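PDB 6K7Z: GH18 chiitnase from Pseudoalteromonas aurantia, which probably hydrolyses internal beta-1,4 glycosidic bonds of chitin, as an endo-acting chitinase of glycoside hydrolase family 18. Local coordinates for residues N36-L41 against Y86-E91. Sequence-based numbering, arbitrary orientation.
Sequences NNPFNL and YRSLSE
Phe39, whose ring lies against Leu89, is held at its backbone by Asn37: Phe39 N donates to Asn37 OD1 at 2.9 Å, with an N-H...O angle of 156° and the nitrogen above the carbonyl plane. This is an Asx turn, and asparagine suits the place because its side-chain oxygen reaches the amide two residues on. Leu89 CD2 lies over one face of the Phe39 ring, 3.8 Å from its centroid and displaced toward the CD1–CE1 rim, which makes a CH-pi contact. That methyl touches both Phe39 and Pro38, for Leu89 CD2 also makes a van der Waals contact with Pro38 O at 3.4 Å, an oxygen hydrogen-bonded to Ser33 OG. In Phe39 chi1 (-71°) sets CG anti to the carbonyl carbon; the far end of the ring reaches the helix, where Phe39 CZ is 3.5 Å from Ser88 O. Pro38 CG lies 3.7 Å from Ser88 CB, and a side chain as short as serine is consistent with so close an approach.

Segment 36-41 lies in the loop between strand 25-33 and its antiparallel neighbour 41-43, and the contact brings this loop against helix 83-89, on the periphery of the TIM barrel characteristic of family 18. Its shape comes from a type I turn, Asn37 to Asn40, closed by Asn40 N to Asn37 O at 3.0 Å; proline readily adopts the backbone angles of the second position. An alanine in place of Phe39 would probably leave the CD2 methyl of Leu89 without its aromatic cover and Lys95 without its cation-pi partner. Leu89, buried, also packs on Leu96 of helix 93-106 and Phe133 of helix 130-144.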
# COMPACT_ATOMS: atom_id res chain seq x y z
N ASN A 36 22.34 -4.49 -7.25
CA ASN A 36 23.55 -5.13 -6.79
C ASN A 36 23.34 -6.41 -5.98
O ASN A 36 23.63 -7.48 -6.45
CB ASN A 36 24.35 -4.14 -5.90
CG ASN A 36 25.68 -4.71 -5.35
OD1 ASN A 36 26.38 -4.07 -4.57
ND2 ASN A 36 26.05 -5.90 -5.78
N ASN A 37 22.84 -6.23 -4.78
CA ASN A 37 22.57 -7.23 -3.76
C ASN A 37 21.17 -7.02 -3.24
O ASN A 37 20.92 -6.05 -2.63
CB ASN A 37 23.51 -7.00 -2.61
CG ASN A 37 23.20 -7.87 -1.41
OD1 ASN A 37 22.31 -8.66 -1.43
ND2 ASN A 37 23.95 -7.68 -0.36
N PRO A 38 20.28 -7.93 -3.49
CA PRO A 38 18.86 -7.75 -3.14
C PRO A 38 18.62 -7.51 -1.67
O PRO A 38 17.59 -6.94 -1.30
CB PRO A 38 18.20 -9.06 -3.60
CG PRO A 38 19.23 -9.78 -4.42
CD PRO A 38 20.57 -9.29 -3.98
N PHE A 39 19.53 -7.96 -0.79
CA PHE A 39 19.32 -7.76 0.63
C PHE A 39 19.78 -6.40 1.11
O PHE A 39 19.50 -6.04 2.26
CB PHE A 39 20.01 -8.86 1.43
CG PHE A 39 19.35 -10.20 1.29
CD1 PHE A 39 18.29 -10.54 2.12
CD2 PHE A 39 19.74 -11.09 0.31
CE1 PHE A 39 17.65 -11.77 1.99
CE2 PHE A 39 19.11 -12.32 0.17
CZ PHE A 39 18.07 -12.66 1.01
N ASN A 40 20.47 -5.63 0.27
CA ASN A 40 20.77 -4.23 0.56
C ASN A 40 19.60 -3.39 0.06
O ASN A 40 19.34 -3.33 -1.15
CB ASN A 40 22.07 -3.80 -0.12
CG ASN A 40 23.29 -4.51 0.44
OD1 ASN A 40 23.24 -5.07 1.54
ND2 ASN A 40 24.39 -4.48 -0.31
N LEU A 41 18.90 -2.74 0.98
CA LEU A 41 17.70 -1.98 0.65
C LEU A 41 18.05 -0.51 0.47
O LEU A 41 18.75 0.07 1.30
CB LEU A 41 16.64 -2.15 1.75
CG LEU A 41 16.34 -3.61 2.11
CD1 LEU A 41 15.16 -3.72 3.09
CD2 LEU A 41 16.08 -4.43 0.86
N TYR A 86 13.21 -10.38 -5.65
CA TYR A 86 12.30 -11.09 -4.76
C TYR A 86 12.66 -12.57 -4.67
O TYR A 86 12.58 -13.17 -3.59
CB TYR A 86 10.85 -10.96 -5.26
CG TYR A 86 10.16 -9.63 -5.01
CD1 TYR A 86 9.91 -9.18 -3.72
CD2 TYR A 86 9.71 -8.86 -6.08
CE1 TYR A 86 9.25 -7.97 -3.50
CE2 TYR A 86 9.05 -7.66 -5.87
CZ TYR A 86 8.82 -7.22 -4.58
OH TYR A 86 8.17 -6.01 -4.37
N ARG A 87 13.05 -13.18 -5.79
CA ARG A 87 13.43 -14.59 -5.76
C ARG A 87 14.54 -14.84 -4.75
O ARG A 87 14.47 -15.79 -3.96
CB ARG A 87 13.88 -15.04 -7.15
CG ARG A 87 14.06 -16.55 -7.30
CD ARG A 87 14.62 -16.88 -8.68
NE ARG A 87 14.64 -18.31 -8.95
CZ ARG A 87 15.24 -18.85 -10.01
NH1 ARG A 87 15.87 -18.08 -10.88
NH2 ARG A 87 15.20 -20.17 -10.20
N SER A 88 15.56 -13.98 -4.75
CA SER A 88 16.64 -14.11 -3.78
C SER A 88 16.14 -13.86 -2.36
O SER A 88 16.49 -14.60 -1.43
CB SER A 88 17.77 -13.14 -4.12
OG SER A 88 18.31 -13.42 -5.39
N LEU A 89 15.33 -12.82 -2.18
CA LEU A 89 14.83 -12.50 -0.85
C LEU A 89 13.99 -13.62 -0.29
O LEU A 89 13.97 -13.83 0.93
CB LEU A 89 13.99 -11.22 -0.90
CG LEU A 89 14.74 -9.95 -1.27
CD1 LEU A 89 13.74 -8.84 -1.48
CD2 LEU A 89 15.73 -9.56 -0.17
N SER A 90 13.29 -14.36 -1.16
CA SER A 90 12.41 -15.42 -0.70
C SER A 90 13.16 -16.54 -0.02
O SER A 90 12.55 -17.33 0.71
CB SER A 90 11.60 -15.99 -1.87
OG SER A 90 12.44 -16.77 -2.71
N GLU A 91 14.47 -16.64 -0.25
CA GLU A 91 15.30 -17.66 0.38
C GLU A 91 15.76 -17.28 1.78
O GLU A 91 16.32 -18.13 2.48
CB GLU A 91 16.51 -17.98 -0.51
CG GLU A 91 16.08 -18.46 -1.90
CD GLU A 91 17.23 -18.54 -2.89
OE1 GLU A 91 18.30 -17.95 -2.62
OE2 GLU A 91 17.06 -19.18 -3.95